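Local coordinates for protein arsenite methyltransferase (PDB 5EVJ) that probably catalyses the stepwise methylation of trivalent arsenic, taking methyl groups from S-adenosylmethionine, at residues 80-83 against 84-87; 166-169 against 170-174. The protein carries 15 engineered substitutions. One frame throughout, in Å; residues are numbered along the deposited sequence.

Contact 1. Residues 80-83 against 84-87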
ATOM      1  N   ALA A  80      -1.268   2.010   9.427  1.00 26.12           N
ATOM      2  CA  ALA A  80      -1.666   1.892  10.838  1.00 24.18           C
ATOM      3  C   ALA A  80      -2.788   0.849  10.906  1.00 23.25           C
ATOM      4  O   ALA A  80      -3.379   0.486   9.907  1.00 25.55           O
ATOM      5  CB  ALA A  80      -2.152   3.253  11.350  1.00 20.60           C
ATOM      6  N   GLY A  81      -3.118   0.365  12.080  1.00 26.12           N
ATOM      7  CA  GLY A  81      -4.283  -0.546  12.223  1.00 24.27           C
ATOM      8  C   GLY A  81      -4.151  -2.035  11.933  1.00 26.56           C
ATOM      9  O   GLY A  81      -5.202  -2.735  11.761  1.00 28.29           O
ATOM     10  N   ILE A  82      -2.917  -2.546  11.925  1.00 21.76           N
ATOM     11  CA  ILE A  82      -2.657  -3.917  11.444  1.00 27.13           C
ATOM     12  C   ILE A  82      -2.251  -4.914  12.548  1.00 26.45           C
ATOM     13  O   ILE A  82      -1.686  -5.935  12.279  1.00 27.25           O
ATOM     14  CB  ILE A  82      -1.552  -3.963  10.307  1.00 24.77           C
ATOM     15  CG1 ILE A  82      -0.193  -3.540  10.821  1.00 20.85           C
ATOM     16  CG2 ILE A  82      -1.934  -3.091   9.109  1.00 24.77           C
ATOM     17  CD1 ILE A  82       0.872  -3.468   9.710  1.00 22.15           C
ATOM     18  N   GLU A  83      -2.544  -4.624  13.791  1.00 30.73           N
ATOM     19  CA  GLU A  83      -2.225  -5.582  14.834  1.00 34.98           C
ATOM     20  C   GLU A  83      -2.809  -6.965  14.519  1.00 28.29           C
ATOM     21  O   GLU A  83      -3.979  -7.059  14.196  1.00 22.98           O
ATOM     22  CB  GLU A  83      -2.732  -5.098  16.202  1.00 39.85           C
ATOM     23  CG  GLU A  83      -2.647  -6.213  17.247  1.00 56.99           C
ATOM     24  CD  GLU A  83      -2.092  -5.755  18.603  1.00 69.89           C
ATOM     25  OE1 GLU A  83      -2.906  -5.657  19.562  1.00 56.60           O
ATOM     26  OE2 GLU A  83      -0.852  -5.499  18.703  1.00 71.50           O
ATOM     27  N   GLY A  84      -1.993  -8.024  14.626  1.00 23.85           N
ATOM     28  CA  GLY A  84      -2.520  -9.366  14.523  1.00 19.43           C
ATOM     29  C   GLY A  84      -2.789  -9.853  13.130  1.00 20.86           C
ATOM     30  O   GLY A  84      -3.209 -11.014  12.960  1.00 24.70           O
ATOM     31  N   LEU A  85      -2.491  -9.041  12.122  1.00 20.56           N
ATOM     32  CA  LEU A  85      -2.759  -9.437  10.728  1.00 22.57           C
ATOM     33  C   LEU A  85      -1.592 -10.150   9.999  1.00 22.13           C
ATOM     34  O   LEU A  85      -0.449 -10.161  10.451  1.00 20.22           O
ATOM     35  CB  LEU A  85      -3.181  -8.179   9.916  1.00 20.13           C
ATOM     36  CG  LEU A  85      -4.439  -7.509  10.481  1.00 25.12           C
ATOM     37  CD1 LEU A  85      -4.884  -6.292   9.654  1.00 18.77           C
ATOM     38  CD2 LEU A  85      -5.612  -8.478  10.817  1.00 19.15           C
ATOM     39  N   ARG A  86      -1.866 -10.643   8.800  1.00 25.21           N
ATOM     40  CA  ARG A  86      -0.792 -11.236   7.959  1.00 25.13           C
ATOM     41  C   ARG A  86      -0.476 -10.307   6.785  1.00 24.03           C
ATOM     42  O   ARG A  86      -1.392  -9.924   6.024  1.00 25.10           O
ATOM     43  CB  ARG A  86      -1.223 -12.607   7.477  1.00 26.44           C
ATOM     44  CG  ARG A  86      -1.687 -13.517   8.661  1.00 35.03           C
ATOM     45  CD  ARG A  86      -2.483 -14.746   8.209  1.00 37.02           C
ATOM     46  NE  ARG A  86      -3.488 -14.318   7.213  1.00 53.88           N
ATOM     47  CZ  ARG A  86      -4.758 -14.743   7.087  1.00 51.85           C
ATOM     48  NH1 ARG A  86      -5.290 -15.653   7.893  1.00 58.80           N
ATOM     49  NH2 ARG A  86      -5.513 -14.228   6.141  1.00 44.45           N
ATOM     50  N   VAL A  87       0.811  -9.991   6.629  1.00 21.25           N
ATOM     51  CA  VAL A  87       1.264  -9.041   5.719  1.00 21.81           C
ATOM     52  C   VAL A  87       2.227  -9.661   4.750  1.00 24.93           C
ATOM     53  O   VAL A  87       3.167 -10.320   5.150  1.00 27.92           O
ATOM     54  CB  VAL A  87       2.042  -7.956   6.493  1.00 21.93           C
ATOM     55  CG1 VAL A  87       2.713  -6.964   5.532  1.00 19.32           C
ATOM     56  CG2 VAL A  87       1.103  -7.235   7.465  1.00 19.47           C
TER

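Contact 2. Residues 166-169 against 170-174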
ATOM      1  N   VAL A 166      -1.095  -6.397   1.480  1.00 22.85           N
ATOM      2  CA  VAL A 166       0.047  -6.570   0.599  1.00 21.86           C
ATOM      3  C   VAL A 166       0.671  -5.223   0.530  1.00 22.11           C
ATOM      4  O   VAL A 166      -0.024  -4.253   0.278  1.00 25.81           O
ATOM      5  CB  VAL A 166      -0.348  -7.135  -0.810  1.00 22.01           C
ATOM      6  CG1 VAL A 166       0.835  -7.120  -1.729  1.00 20.97           C
ATOM      7  CG2 VAL A 166      -0.816  -8.586  -0.695  1.00 23.12           C
ATOM      8  N   ILE A 167       1.983  -5.136   0.770  1.00 22.95           N
ATOM      9  CA  ILE A 167       2.712  -3.863   0.769  1.00 22.96           C
ATOM     10  C   ILE A 167       3.949  -3.943  -0.135  1.00 24.17           C
ATOM     11  O   ILE A 167       4.472  -5.054  -0.417  1.00 19.34           O
ATOM     12  CB  ILE A 167       3.125  -3.327   2.187  1.00 23.39           C
ATOM     13  CG1 ILE A 167       4.411  -4.009   2.673  1.00 25.37           C
ATOM     14  CG2 ILE A 167       1.931  -3.306   3.176  1.00 20.08           C
ATOM     15  CD1 ILE A 167       4.762  -3.737   4.151  1.00 26.51           C
ATOM     16  N   SER A 168       4.411  -2.755  -0.569  1.00 23.87           N
ATOM     17  CA  SER A 168       5.466  -2.658  -1.549  1.00 25.85           C
ATOM     18  C   SER A 168       6.050  -1.283  -1.507  1.00 28.93           C
ATOM     19  O   SER A 168       5.372  -0.320  -1.197  1.00 24.72           O
ATOM     20  CB  SER A 168       4.931  -2.885  -2.959  1.00 28.74           C
ATOM     21  OG  SER A 168       5.988  -3.267  -3.821  1.00 32.92           O
ATOM     22  N   ASN A 169       7.322  -1.167  -1.879  1.00 33.13           N
ATOM     23  CA  ASN A 169       7.951   0.137  -1.800  1.00 34.71           C
ATOM     24  C   ASN A 169       8.831   0.374  -3.021  1.00 36.73           C
ATOM     25  O   ASN A 169       9.983  -0.097  -3.066  1.00 37.85           O
ATOM     26  CB  ASN A 169       8.703   0.237  -0.485  1.00 32.14           C
ATOM     27  CG  ASN A 169       9.135   1.651  -0.164  1.00 38.76           C
ATOM     28  OD1 ASN A 169       9.185   2.503  -1.050  1.00 48.27           O
ATOM     29  ND2 ASN A 169       9.505   1.903   1.100  1.00 32.73           N
ATOM     30  N   CYS A 170       8.262   1.018  -4.050  1.00 36.48           N
ATOM     31  CA  CYS A 170       9.020   1.474  -5.223  1.00 32.82           C
ATOM     32  C   CYS A 170       9.721   0.388  -5.932  1.00 34.30           C
ATOM     33  O   CYS A 170      10.901   0.562  -6.227  1.00 38.68           O
ATOM     34  CB  CYS A 170      10.126   2.450  -4.800  1.00 41.97           C
ATOM     35  SG  CYS A 170       9.986   4.140  -5.421  1.00 59.07           S
ATOM     36  N   VAL A 171       9.051  -0.735  -6.175  1.00 34.51           N
ATOM     37  CA  VAL A 171       9.613  -1.812  -6.972  1.00 37.04           C
ATOM     38  C   VAL A 171       8.647  -2.230  -8.086  1.00 41.41           C
ATOM     39  O   VAL A 171       8.998  -3.010  -8.970  1.00 43.13           O
ATOM     40  CB  VAL A 171       9.941  -3.121  -6.165  1.00 42.26           C
ATOM     41  CG1 VAL A 171      11.119  -2.992  -5.165  1.00 33.72           C
ATOM     42  CG2 VAL A 171       8.690  -3.727  -5.535  1.00 35.57           C
ATOM     43  N   ILE A 172       7.436  -1.716  -8.088  1.00 40.19           N
ATOM     44  CA  ILE A 172       6.512  -2.196  -9.088  1.00 41.05           C
ATOM     45  C   ILE A 172       6.752  -1.595 -10.482  1.00 44.05           C
ATOM     46  O   ILE A 172       6.436  -2.223 -11.493  1.00 40.10           O
ATOM     47  CB  ILE A 172       5.054  -2.141  -8.591  1.00 42.69           C
ATOM     48  CG1 ILE A 172       4.992  -2.850  -7.232  1.00 43.16           C
ATOM     49  CG2 ILE A 172       4.091  -2.738  -9.616  1.00 39.16           C
ATOM     50  CD1 ILE A 172       3.617  -3.132  -6.676  1.00 42.51           C
ATOM     51  N   ASN A 173       7.349  -0.412 -10.542  1.00 45.99           N
ATOM     52  CA  ASN A 173       7.692   0.170 -11.847  1.00 49.15           C
ATOM     53  C   ASN A 173       8.722  -0.639 -12.576  1.00 49.44           C
ATOM     54  O   ASN A 173       8.936  -0.437 -13.766  1.00 54.45           O
ATOM     55  CB  ASN A 173       8.202   1.618 -11.741  1.00 49.23           C
ATOM     56  CG  ASN A 173       7.125   2.613 -11.250  1.00 56.03           C
ATOM     57  OD1 ASN A 173       7.428   3.793 -11.066  1.00 54.43           O
ATOM     58  ND2 ASN A 173       5.876   2.142 -11.024  1.00 51.75           N
ATOM     59  N   LEU A 174       9.393  -1.534 -11.869  1.00 46.01           N
ATOM     60  CA  LEU A 174      10.454  -2.308 -12.495  1.00 44.26           C
ATOM     61  C   LEU A 174       9.928  -3.631 -12.954  1.00 37.97           C
ATOM     62  O   LEU A 174      10.575  -4.323 -13.717  1.00 44.74           O
ATOM     63  CB  LEU A 174      11.649  -2.478 -11.561  1.00 49.64           C
ATOM     64  CG  LEU A 174      12.269  -1.158 -11.118  1.00 53.22           C
ATOM     65  CD1 LEU A 174      11.349  -0.569 -10.073  1.00 64.15           C
ATOM     66  CD2 LEU A 174      13.640  -1.389 -10.513  1.00 52.00           C
TER
HETATM   67  O   HOH W   1       6.039  -0.488  -5.119  1.00 35.62           O

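Contact 1. Residues 80-83 against 84-87
The amide N of Leu85 donates a hydrogen bond of 3.2 Å to the carbonyl O of Ile82, closing a type II beta turn over Glu83 and Gly84. The N-H points at its acceptor fairly well, at 161°. Gly84 suits the third position of this turn: its phi is positive, and a side chain there would run into the carbonyl O of Glu83. Glu83 takes the second position, where a charged residue suits an exposed bend; its CB leaves the backbone pointing away from the following residues, though CG passes 3.3 Å from Gly84 N.

The side chains meet by apolar packing, with Leu85 also lying against the carbonyl of Ile82. Leu85 has CG anti to its carbonyl carbon (chi1 -60°), which turns the branched end back over Ile82; CD1 lies 3.7 Å from Ile82 CA and 4.1 Å from Ile82 CB, while CG sits 3.6 Å from Ile82 O. Ile82 in turn extends CD1 to Val87 CG2, a looser touch of 4.4 Å. Putting an alanine at Leu85 would probably leave a gap beside CA and CB of Ile82 and take away packing on Leu165.

The turn leads directly into strand 86-90, the first strand of the methyltransferase sheet and an inner one. Ile82, Leu85 and Val87 all pack on Leu165 of the neighbouring strand 163-169, and Ile82 and Val87 also meet Val105, beyond helix 96-104.

Contact 2. Residues 166-169 against 170-174
Ser168 and Val171 meet where strand 163-169 gives way to the loop before helix 178-188. Ser168 holds OG anti to its backbone N (chi1 -159°), which carries the hydroxyl forward to the returning chain: OG lies 3.2 Å from Val171 CG2, a tight approach for a methyl group, and 3.6 Å from Ile172 CG1. Val171 (chi1 -69°) sets CG2 between its own backbone N and carbonyl carbon, next to that hydroxyl. The isoleucine is extended, its CD1 reaching back to 4.0 Å from Ser168 CB. A small hydroxyl side chain suits this spot, lying between two branched neighbours and offering a polar group to water.

The CB of Asn169 points away from the loop, but OD1 comes back beside Cys170, 3.9 Å from Cys170 CB, while ND2 donates to Asp97 OD2 and Gly75 O. The chain then bends sharply at Cys170, whose phi and psi are both positive. There chi1, at -116°, lies well off a staggered value, and SG forms a disulfide with Cys74.

A water bridges the bend, 3.1 Å from Ser168 OG and accepting from Val171 N at 3.2 Å. The amide of Val171 thus finds an acceptor, and the serine hydroxyl has a further, weak bond to Leu90 O. The chemistry is mixed: methyl groups pack beside a hydrated hydroxyl, while the disulfide ties this loop to the segment around Cys74, probably limiting how far the two can separate.

Contacts 1 and 2 serve adjacent parallel strands of one Rossmann-like sheet, 86-90 and 163-169, at different ends: the turn of 80-87 leads into the first strand, whereas 166-174 leaves the fourth. Their centres are 19 Å apart, but the strands bring them together where Val87 CG1 packs on Ile167 CD1 at 4.1 Å. Beyond strand 86-90 lies a probable glycine-rich cofactor motif, with Gly93, Gly95 and Ala98. Val171 comes near it without touching, consistent with contact 2 lying on the S-adenosylmethionine side of the sheet, as in related methyltransferases; contact 1 stands at the far end of the strand that leads to this motif.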